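Local coordinates for protein fatty acid amide hydrolase (Candida albicans, PDB 6KVR) that probably hydrolyses monocarboxylic acid amides, fatty acid amides among them, to the carboxylate and ammonia, as an enzyme of the amidase signature family, at residues I126-K131 and K164-H169; P358-L363 and E512-Y517; D508-E513 and L526-Y531. One frame throughout, in Å; residues are numbered along the deposited sequence.

Interaction 1 comes first along the chain and lies on the opposite side of the chain's centre from the other two, its centre about 47 Å from that of interaction 2 and about 45 Å from that of interaction 3. It joins helix 126-143 to the loop after strand 155-158. Interactions 2 and 3 form one cluster, with centres about 7 Å apart. Both use helix 512-515 and share Glu512 and Glu513. Interaction 3 joins two parts of the excursion between strands 501-502 and 540-546; interaction 2 and the Arg361-Asp508 salt bridge tie that excursion to helix 357-372. All three lie away from the predicted catalytic residues, so they concern the periphery of the amidase fold.

Interaction 1 of 3, residues I126-K131 and K164-H169; sequences IDEGLK and KDKITH
Lys166 reaches out of the 164-169 loop to Glu128 on the first turn of helix 126-143, the one pair that touches between the two segments. From CB, which points toward the helix, the lysine chain leaves with CG anti to its carbonyl carbon (chi1 -83°) and stays extended through CG and CD without meeting the helix segment. Lys166 CE is the first atom to come alongside the carboxylate, 3.6 Å from Glu128 OE2 and nearly as close to OE1. A bend at the last torsion (chi4 141°) then brings Lys166 NZ to Glu128 OE1 at 2.8 Å, a hydrogen bond within a salt bridge, while Glu128 OE2 stays 3.5 Å from NZ. The ammonium therefore grips one oxygen, on its syn side but 33° out of the carboxylate plane. Glu128 comes from the opposite direction, its chain extended beyond CG, and the two side chains bridge backbones whose CA atoms, Glu128 and Lys166, are 12.3 Å apart. Phe125, just before the helix, gives the Lys166 charge a second, cation-pi partner. This is a surface salt bridge between a helix's first turn and a long loop at the rim of the amidase alpha/beta fold.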
loop_
_atom_site.group_PDB
_atom_site.type_symbol
_atom_site.label_atom_id
_atom_site.label_comp_id
_atom_site.label_asym_id
_atom_site.label_seq_id
_atom_site.Cartn_x
_atom_site.Cartn_y
_atom_site.Cartn_z
ATOM N N ILE A 126 26.092 19.078 -19.907
ATOM C CA ILE A 126 25.435 20.220 -20.543
ATOM C C ILE A 126 25.304 19.988 -22.041
ATOM O O ILE A 126 24.292 20.348 -22.653
ATOM C CB ILE A 126 26.210 21.519 -20.232
ATOM C CG1 ILE A 126 26.296 21.760 -18.720
ATOM C CG2 ILE A 126 25.572 22.721 -20.921
ATOM C CD1 ILE A 126 24.959 21.726 -18.014
ATOM N N ASP A 127 26.327 19.377 -22.655
ATOM C CA ASP A 127 26.303 19.117 -24.093
ATOM C C ASP A 127 25.152 18.185 -24.475
ATOM O O ASP A 127 24.411 18.457 -25.432
ATOM C CB ASP A 127 27.649 18.538 -24.534
ATOM C CG ASP A 127 28.062 17.320 -23.708
ATOM O OD1 ASP A 127 29.052 16.636 -24.085
ATOM O OD2 ASP A 127 27.404 17.045 -22.678
ATOM N N GLU A 128 24.977 17.080 -23.735
ATOM C CA GLU A 128 23.841 16.208 -24.006
ATOM C C GLU A 128 22.534 16.938 -23.771
ATOM O O GLU A 128 21.566 16.749 -24.513
ATOM C CB GLU A 128 23.901 14.959 -23.136
ATOM C CG GLU A 128 25.142 14.108 -23.314
ATOM C CD GLU A 128 25.173 12.965 -22.317
ATOM O OE1 GLU A 128 24.093 12.406 -22.035
ATOM O OE2 GLU A 128 26.262 12.636 -21.806
ATOM N N GLY A 129 22.479 17.766 -22.727
ATOM C CA GLY A 129 21.298 18.581 -22.513
ATOM C C GLY A 129 20.982 19.448 -23.716
ATOM O O GLY A 129 19.829 19.523 -24.152
ATOM N N LEU A 130 22.009 20.088 -24.290
ATOM C CA LEU A 130 21.804 20.950 -25.454
ATOM C C LEU A 130 21.184 20.173 -26.614
ATOM O O LEU A 130 20.216 20.627 -27.239
ATOM C CB LEU A 130 23.138 21.589 -25.871
ATOM C CG LEU A 130 23.037 22.552 -27.062
ATOM C CD1 LEU A 130 21.936 23.585 -26.814
ATOM C CD2 LEU A 130 24.383 23.227 -27.410
ATOM N N LYS A 131 21.729 18.990 -26.912
ATOM C CA LYS A 131 21.174 18.144 -27.968
ATOM C C LYS A 131 19.719 17.777 -27.694
ATOM O O LYS A 131 18.894 17.775 -28.612
ATOM C CB LYS A 131 22.035 16.889 -28.124
ATOM C CG LYS A 131 23.232 17.108 -29.024
ATOM C CD LYS A 131 24.171 15.922 -28.977
ATOM C CE LYS A 131 25.603 16.337 -29.273
ATOM N NZ LYS A 131 25.722 16.977 -30.611
ATOM N N LYS A 164 19.916 6.109 -17.802
ATOM C CA LYS A 164 20.350 5.180 -18.837
ATOM C C LYS A 164 21.789 5.450 -19.259
ATOM O O LYS A 164 22.153 6.578 -19.600
ATOM C CB LYS A 164 19.420 5.283 -20.040
ATOM C CG LYS A 164 20.022 4.806 -21.333
ATOM C CD LYS A 164 18.987 4.814 -22.442
ATOM C CE LYS A 164 19.589 4.269 -23.734
ATOM N NZ LYS A 164 18.549 3.749 -24.668
ATOM N N ASP A 165 22.610 4.400 -19.200
ATOM C CA ASP A 165 23.978 4.388 -19.696
ATOM C C ASP A 165 24.895 5.305 -18.906
ATOM O O ASP A 165 25.913 5.748 -19.427
ATOM C CB ASP A 165 24.043 4.734 -21.183
ATOM C CG ASP A 165 23.374 3.675 -22.039
ATOM O OD1 ASP A 165 23.431 2.495 -21.629
ATOM O OD2 ASP A 165 22.782 4.013 -23.092
ATOM N N LYS A 166 24.580 5.571 -17.643
ATOM C CA LYS A 166 25.449 6.374 -16.796
ATOM C C LYS A 166 25.599 5.718 -15.436
ATOM O O LYS A 166 24.697 5.020 -14.965
ATOM C CB LYS A 166 24.921 7.789 -16.643
ATOM C CG LYS A 166 25.328 8.661 -17.792
ATOM C CD LYS A 166 24.678 10.018 -17.730
ATOM C CE LYS A 166 25.212 10.913 -18.846
ATOM N NZ LYS A 166 24.036 11.650 -19.312
ATOM N N ILE A 167 26.776 5.918 -14.833
ATOM C CA ILE A 167 27.016 5.416 -13.490
ATOM C C ILE A 167 25.879 5.848 -12.592
ATOM O O ILE A 167 25.466 7.015 -12.604
ATOM C CB ILE A 167 28.353 5.937 -12.939
ATOM C CG1 ILE A 167 29.538 5.338 -13.688
ATOM C CG2 ILE A 167 28.457 5.631 -11.442
ATOM C CD1 ILE A 167 30.844 6.141 -13.437
ATOM N N THR A 168 25.367 4.901 -11.805
ATOM C CA THR A 168 24.365 5.167 -10.785
ATOM C C THR A 168 24.824 4.467 -9.514
ATOM O O THR A 168 24.735 3.240 -9.405
ATOM C CB THR A 168 22.988 4.685 -11.227
ATOM O OG1 THR A 168 22.673 5.299 -12.475
ATOM C CG2 THR A 168 21.917 5.055 -10.188
ATOM N N HIS A 169 25.324 5.240 -8.561
ATOM C CA HIS A 169 25.965 4.659 -7.402
ATOM C C HIS A 169 25.252 4.945 -6.095
ATOM O O HIS A 169 25.543 4.273 -5.098
ATOM C CB HIS A 169 27.427 5.144 -7.312
ATOM C CG HIS A 169 27.571 6.632 -7.338
ATOM N ND1 HIS A 169 27.062 7.442 -6.345
ATOM C CD2 HIS A 169 28.161 7.459 -8.234
ATOM C CE1 HIS A 169 27.331 8.706 -6.630
ATOM N NE2 HIS A 169 28.006 8.741 -7.767
#

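Interaction 2 of 3, residues P358-L363 and E512-Y517; sequences PIRRAL and EEDTKY
Arg360 and Asp514 approach from opposite directions and meet end-on, guanidinium and carboxylate nearly coplanar with their planes 19° apart. NH1 of Arg360 donates to OD1 of Asp514 at 3.0 Å, and NH2 of Arg360 donates to OD2 of Asp514 at 2.9 Å. Both bonds are close to straight, the second with an N-H...O angle of 164°. Each oxygen lies almost exactly in the guanidinium plane; OD2 uses its syn lone pair, and OD1 is met on its syn side, slightly out of the carboxylate plane. Two parallel bonds of this kind fix the rotation of both flat groups. It is a bidentate salt bridge at the surface of the amidase fold, joining helix 357-372, which packs against strands 462-466 and 540-546, to the short helix 512-515. The arginine spans the gap with CG anti to its backbone N (chi1 180°) and turns only at chi3, where the bend presents its two terminal nitrogens. OD2 of Asp514 also accepts from the backbone N of Thr511, the N-cap, whose OG1 caps Asp514 N; this capping box helps position the carboxylate. Thr515 OG1 donates to the carbonyl O of Glu512, which also accepts from the backbone N of Thr515.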
loop_
_atom_site.group_PDB
_atom_site.type_symbol
_atom_site.label_atom_id
_atom_site.label_comp_id
_atom_site.label_asym_id
_atom_site.label_seq_id
_atom_site.Cartn_x
_atom_site.Cartn_y
_atom_site.Cartn_z
ATOM N N PRO A 358 14.775 31.400 15.526
ATOM C CA PRO A 358 14.211 31.746 14.205
ATOM C C PRO A 358 12.995 30.912 13.831
ATOM O O PRO A 358 12.043 31.457 13.259
ATOM C CB PRO A 358 15.382 31.525 13.240
ATOM C CG PRO A 358 16.304 30.622 13.954
ATOM C CD PRO A 358 16.184 30.981 15.408
ATOM N N ILE A 359 12.987 29.617 14.162
ATOM C CA ILE A 359 11.828 28.775 13.848
ATOM C C ILE A 359 10.626 29.184 14.692
ATOM O O ILE A 359 9.495 29.267 14.191
ATOM C CB ILE A 359 12.152 27.278 14.048
ATOM C CG1 ILE A 359 13.469 26.882 13.357
ATOM C CG2 ILE A 359 11.024 26.428 13.504
ATOM C CD1 ILE A 359 13.478 27.124 11.856
ATOM N N ARG A 360 10.843 29.419 15.984
ATOM C CA ARG A 360 9.753 29.866 16.836
ATOM C C ARG A 360 9.145 31.158 16.303
ATOM O O ARG A 360 7.918 31.276 16.184
ATOM C CB ARG A 360 10.243 30.045 18.269
ATOM C CG ARG A 360 9.143 30.515 19.242
ATOM C CD ARG A 360 9.647 30.548 20.679
ATOM N NE ARG A 360 10.834 31.384 20.793
ATOM C CZ ARG A 360 11.647 31.375 21.836
ATOM N NH1 ARG A 360 11.425 30.582 22.870
ATOM N NH2 ARG A 360 12.703 32.188 21.846
ATOM N N ARG A 361 9.992 32.127 15.940
ATOM C CA ARG A 361 9.486 33.415 15.471
ATOM C C ARG A 361 8.702 33.257 14.174
ATOM O O ARG A 361 7.576 33.756 14.052
ATOM C CB ARG A 361 10.634 34.411 15.288
ATOM C CG ARG A 361 10.195 35.755 14.715
ATOM C CD ARG A 361 11.286 36.828 14.758
ATOM N NE ARG A 361 12.469 36.456 13.998
ATOM C CZ ARG A 361 12.638 36.684 12.703
ATOM N NH1 ARG A 361 11.720 37.307 11.985
ATOM N NH2 ARG A 361 13.757 36.267 12.111
ATOM N N ALA A 362 9.277 32.549 13.193
ATOM C CA ALA A 362 8.603 32.405 11.905
ATOM C C ALA A 362 7.282 31.645 12.042
ATOM O O ALA A 362 6.274 32.018 11.427
ATOM C CB ALA A 362 9.529 31.716 10.906
ATOM N N LEU A 363 7.269 30.570 12.830
ATOM C CA LEU A 363 6.019 29.870 13.088
ATOM C C LEU A 363 4.984 30.817 13.695
ATOM O O LEU A 363 3.842 30.904 13.223
ATOM C CB LEU A 363 6.285 28.677 14.003
ATOM C CG LEU A 363 5.088 27.766 14.269
ATOM C CD1 LEU A 363 4.374 27.425 12.961
ATOM C CD2 LEU A 363 5.549 26.507 14.998
ATOM N N GLU A 512 16.064 35.111 28.283
ATOM C CA GLU A 512 16.485 34.739 29.630
ATOM C C GLU A 512 15.605 33.633 30.188
ATOM O O GLU A 512 16.084 32.757 30.917
ATOM C CB GLU A 512 16.465 35.963 30.551
ATOM C CG GLU A 512 17.215 35.789 31.879
ATOM C CD GLU A 512 18.735 35.853 31.740
ATOM O OE1 GLU A 512 19.298 35.266 30.787
ATOM O OE2 GLU A 512 19.373 36.512 32.587
ATOM N N GLU A 513 14.319 33.646 29.844
ATOM C CA GLU A 513 13.468 32.507 30.160
ATOM C C GLU A 513 13.949 31.247 29.444
ATOM O O GLU A 513 13.871 30.148 29.999
ATOM C CB GLU A 513 12.020 32.819 29.788
ATOM C CG GLU A 513 11.003 31.790 30.297
ATOM C CD GLU A 513 11.012 31.643 31.823
ATOM O OE1 GLU A 513 11.244 32.660 32.528
ATOM O OE2 GLU A 513 10.764 30.516 32.316
ATOM N N ASP A 514 14.451 31.380 28.213
ATOM C CA ASP A 514 14.968 30.208 27.511
ATOM C C ASP A 514 16.150 29.588 28.248
ATOM O O ASP A 514 16.329 28.367 28.197
ATOM C CB ASP A 514 15.380 30.563 26.076
ATOM C CG ASP A 514 14.187 30.872 25.164
ATOM O OD1 ASP A 514 13.092 30.305 25.364
ATOM O OD2 ASP A 514 14.341 31.699 24.238
ATOM N N THR A 515 16.969 30.399 28.937
ATOM C CA THR A 515 18.214 29.864 29.494
ATOM C C THR A 515 17.974 28.969 30.698
ATOM O O THR A 515 18.874 28.215 31.079
ATOM C CB THR A 515 19.205 30.994 29.877
ATOM O OG1 THR A 515 18.568 31.939 30.743
ATOM C CG2 THR A 515 19.709 31.733 28.653
ATOM N N LYS A 516 16.786 29.011 31.290
ATOM C CA LYS A 516 16.443 28.112 32.382
ATOM C C LYS A 516 15.628 26.912 31.910
ATOM O O LYS A 516 14.980 26.245 32.724
ATOM C CB LYS A 516 15.697 28.870 33.475
ATOM C CG LYS A 516 14.724 29.844 32.893
ATOM C CD LYS A 516 14.719 31.190 33.602
ATOM C CE LYS A 516 13.734 31.212 34.772
ATOM N NZ LYS A 516 13.689 32.554 35.414
ATOM N N TYR A 517 15.692 26.591 30.621
ATOM C CA TYR A 517 15.077 25.380 30.101
ATOM C C TYR A 517 15.767 24.137 30.666
ATOM O O TYR A 517 16.995 24.090 30.806
ATOM C CB TYR A 517 15.145 25.403 28.572
ATOM C CG TYR A 517 14.346 24.329 27.873
ATOM C CD1 TYR A 517 12.951 24.372 27.845
ATOM C CD2 TYR A 517 14.986 23.282 27.224
ATOM C CE1 TYR A 517 12.214 23.383 27.196
ATOM C CE2 TYR A 517 14.267 22.296 26.567
ATOM C CZ TYR A 517 12.886 22.349 26.555
ATOM O OH TYR A 517 12.194 21.356 25.907
#

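Interaction 3 of 3, residues D508-E513 and L526-Y531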
loop_
_atom_site.group_PDB
_atom_site.type_symbol
_atom_site.label_atom_id
_atom_site.label_comp_id
_atom_site.label_asym_id
_atom_site.label_seq_id
_atom_site.Cartn_x
_atom_site.Cartn_y
_atom_site.Cartn_z
ATOM N N ASP A 508 17.081 36.929 16.594
ATOM C CA ASP A 508 16.826 35.506 16.831
ATOM C C ASP A 508 17.850 34.947 17.825
ATOM O O ASP A 508 18.739 34.172 17.483
ATOM C CB ASP A 508 16.846 34.738 15.511
ATOM C CG ASP A 508 15.654 35.078 14.612
ATOM O OD1 ASP A 508 14.535 35.205 15.151
ATOM O OD2 ASP A 508 15.824 35.220 13.373
ATOM N N LYS A 509 17.703 35.339 19.091
ATOM C CA LYS A 509 18.578 34.828 20.138
ATOM C C LYS A 509 17.742 34.305 21.292
ATOM O O LYS A 509 16.551 34.607 21.415
ATOM C CB LYS A 509 19.583 35.882 20.644
ATOM C CG LYS A 509 19.019 37.250 20.945
ATOM C CD LYS A 509 20.093 38.320 20.799
ATOM C CE LYS A 509 19.829 39.519 21.713
ATOM N NZ LYS A 509 18.378 39.879 21.844
ATOM N N TRP A 510 18.374 33.471 22.113
ATOM C CA TRP A 510 17.681 32.887 23.248
ATOM C C TRP A 510 17.287 33.994 24.219
ATOM O O TRP A 510 18.021 34.966 24.397
ATOM C CB TRP A 510 18.578 31.861 23.951
ATOM C CG TRP A 510 18.950 30.613 23.150
ATOM C CD1 TRP A 510 20.198 30.267 22.709
ATOM C CD2 TRP A 510 18.073 29.539 22.740
ATOM N NE1 TRP A 510 20.153 29.050 22.050
ATOM C CE2 TRP A 510 18.860 28.595 22.042
ATOM C CE3 TRP A 510 16.699 29.290 22.887
ATOM C CZ2 TRP A 510 18.322 27.419 21.504
ATOM C CZ3 TRP A 510 16.162 28.110 22.340
ATOM C CH2 TRP A 510 16.974 27.198 21.662
ATOM N N THR A 511 16.125 33.856 24.839
ATOM C CA THR A 511 15.745 34.766 25.906
ATOM C C THR A 511 16.263 34.275 27.254
ATOM O O THR A 511 16.811 33.175 27.378
ATOM C CB THR A 511 14.234 34.918 25.974
ATOM O OG1 THR A 511 13.701 33.849 26.766
ATOM C CG2 THR A 511 13.630 34.900 24.579
ATOM N N GLU A 512 16.064 35.111 28.283
ATOM C CA GLU A 512 16.485 34.739 29.630
ATOM C C GLU A 512 15.605 33.633 30.188
ATOM O O GLU A 512 16.084 32.757 30.917
ATOM C CB GLU A 512 16.465 35.963 30.551
ATOM C CG GLU A 512 17.215 35.789 31.879
ATOM C CD GLU A 512 18.735 35.853 31.740
ATOM O OE1 GLU A 512 19.298 35.266 30.787
ATOM O OE2 GLU A 512 19.373 36.512 32.587
ATOM N N GLU A 513 14.319 33.646 29.844
ATOM C CA GLU A 513 13.468 32.507 30.160
ATOM C C GLU A 513 13.949 31.247 29.444
ATOM O O GLU A 513 13.871 30.148 29.999
ATOM C CB GLU A 513 12.020 32.819 29.788
ATOM C CG GLU A 513 11.003 31.790 30.297
ATOM C CD GLU A 513 11.012 31.643 31.823
ATOM O OE1 GLU A 513 11.244 32.660 32.528
ATOM O OE2 GLU A 513 10.764 30.516 32.316
ATOM N N LEU A 526 22.218 18.277 22.725
ATOM C CA LEU A 526 23.116 18.305 21.577
ATOM C C LEU A 526 22.636 19.307 20.523
ATOM O O LEU A 526 23.382 20.205 20.107
ATOM C CB LEU A 526 23.225 16.895 20.997
ATOM C CG LEU A 526 24.042 16.670 19.727
ATOM C CD1 LEU A 526 25.446 17.276 19.831
ATOM C CD2 LEU A 526 24.109 15.175 19.439
ATOM N N GLU A 527 21.370 19.198 20.124
ATOM C CA GLU A 527 20.844 20.065 19.072
ATOM C C GLU A 527 20.769 21.525 19.524
ATOM O O GLU A 527 21.208 22.425 18.801
ATOM C CB GLU A 527 19.464 19.569 18.634
ATOM C CG GLU A 527 19.499 18.327 17.754
ATOM C CD GLU A 527 19.832 18.631 16.280
ATOM O OE1 GLU A 527 19.864 19.825 15.875
ATOM O OE2 GLU A 527 20.053 17.663 15.517
ATOM N N ASN A 528 20.186 21.785 20.706
ATOM C CA ASN A 528 19.955 23.170 21.121
ATOM C C ASN A 528 21.258 23.902 21.433
ATOM O O ASN A 528 21.354 25.114 21.200
ATOM C CB ASN A 528 19.047 23.233 22.349
ATOM C CG ASN A 528 17.558 23.082 22.020
ATOM O OD1 ASN A 528 16.723 23.123 22.921
ATOM N ND2 ASN A 528 17.226 22.881 20.742
ATOM N N GLU A 529 22.267 23.206 21.963
ATOM C CA GLU A 529 23.498 23.916 22.302
ATOM C C GLU A 529 24.323 24.268 21.069
ATOM O O GLU A 529 25.268 25.049 21.183
ATOM C CB GLU A 529 24.314 23.101 23.316
ATOM C CG GLU A 529 23.773 23.267 24.752
ATOM C CD GLU A 529 24.531 22.477 25.824
ATOM O OE1 GLU A 529 25.377 21.599 25.497
ATOM O OE2 GLU A 529 24.259 22.738 27.021
ATOM N N ASN A 530 23.955 23.766 19.889
ATOM C CA ASN A 530 24.596 24.196 18.652
ATOM C C ASN A 530 24.062 25.524 18.128
ATOM O O ASN A 530 24.688 26.117 17.246
ATOM C CB ASN A 530 24.411 23.140 17.562
ATOM C CG ASN A 530 25.377 22.000 17.705
ATOM O OD1 ASN A 530 26.379 22.127 18.391
ATOM N ND2 ASN A 530 25.069 20.872 17.094
ATOM N N TYR A 531 22.914 26.002 18.608
ATOM C CA TYR A 531 22.388 27.230 18.033
ATOM C C TYR A 531 23.211 28.424 18.508
ATOM O O TYR A 531 23.433 28.603 19.706
ATOM C CB TYR A 531 20.909 27.441 18.372
ATOM C CG TYR A 531 20.425 28.724 17.719
ATOM C CD1 TYR A 531 20.214 28.780 16.342
ATOM C CD2 TYR A 531 20.293 29.908 18.452
ATOM C CE1 TYR A 531 19.840 29.964 15.717
ATOM C CE2 TYR A 531 19.917 31.099 17.831
ATOM C CZ TYR A 531 19.694 31.115 16.468
ATOM O OH TYR A 531 19.309 32.264 15.842
HETATM O O HOH W 1 22.477 27.409 21.817
#
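Trp510 and Tyr531 bury the most surface here, the tyrosine turning its edge toward the face of the indole. The ring of Tyr531 and the five-membered ring of Trp510 form an offset edge-to-face pair, centroids 5.5 Å apart and planes at 86°. The closest approach is from CD2 of Tyr531 to NE1 of Trp510, at 3.7 Å, while CB of the tyrosine packs against CZ2 of the indole. Tyr531 swings its ring directly away from its backbone N (chi1 -179°), which carries the phenol OH to the carbonyl O of Asp508 at 2.6 Å, the donor tilted 19° from the carbonyl plane. The same hydroxyl is hydrogen-bonded to Gln503 NE2. The indole N-H meets a water 2.9 Å from Trp510 NE1 that donates to the carbonyl oxygens of Asn528 and Tyr531 and so bridges the two segments. Asn528 lies by the benzene end of the indole, its OD1 hydrogen-bonded to Arg354 NE. Asp508 directs its carboxylate away, to Arg361. The contact joins the loop ahead of helix 512-515 to the last turn of helix 522-529 and the loop after it; at the start of helix 357-372, Pro357 touches Trp510, Pro358 touches Asp508, and Tyr531 touches both.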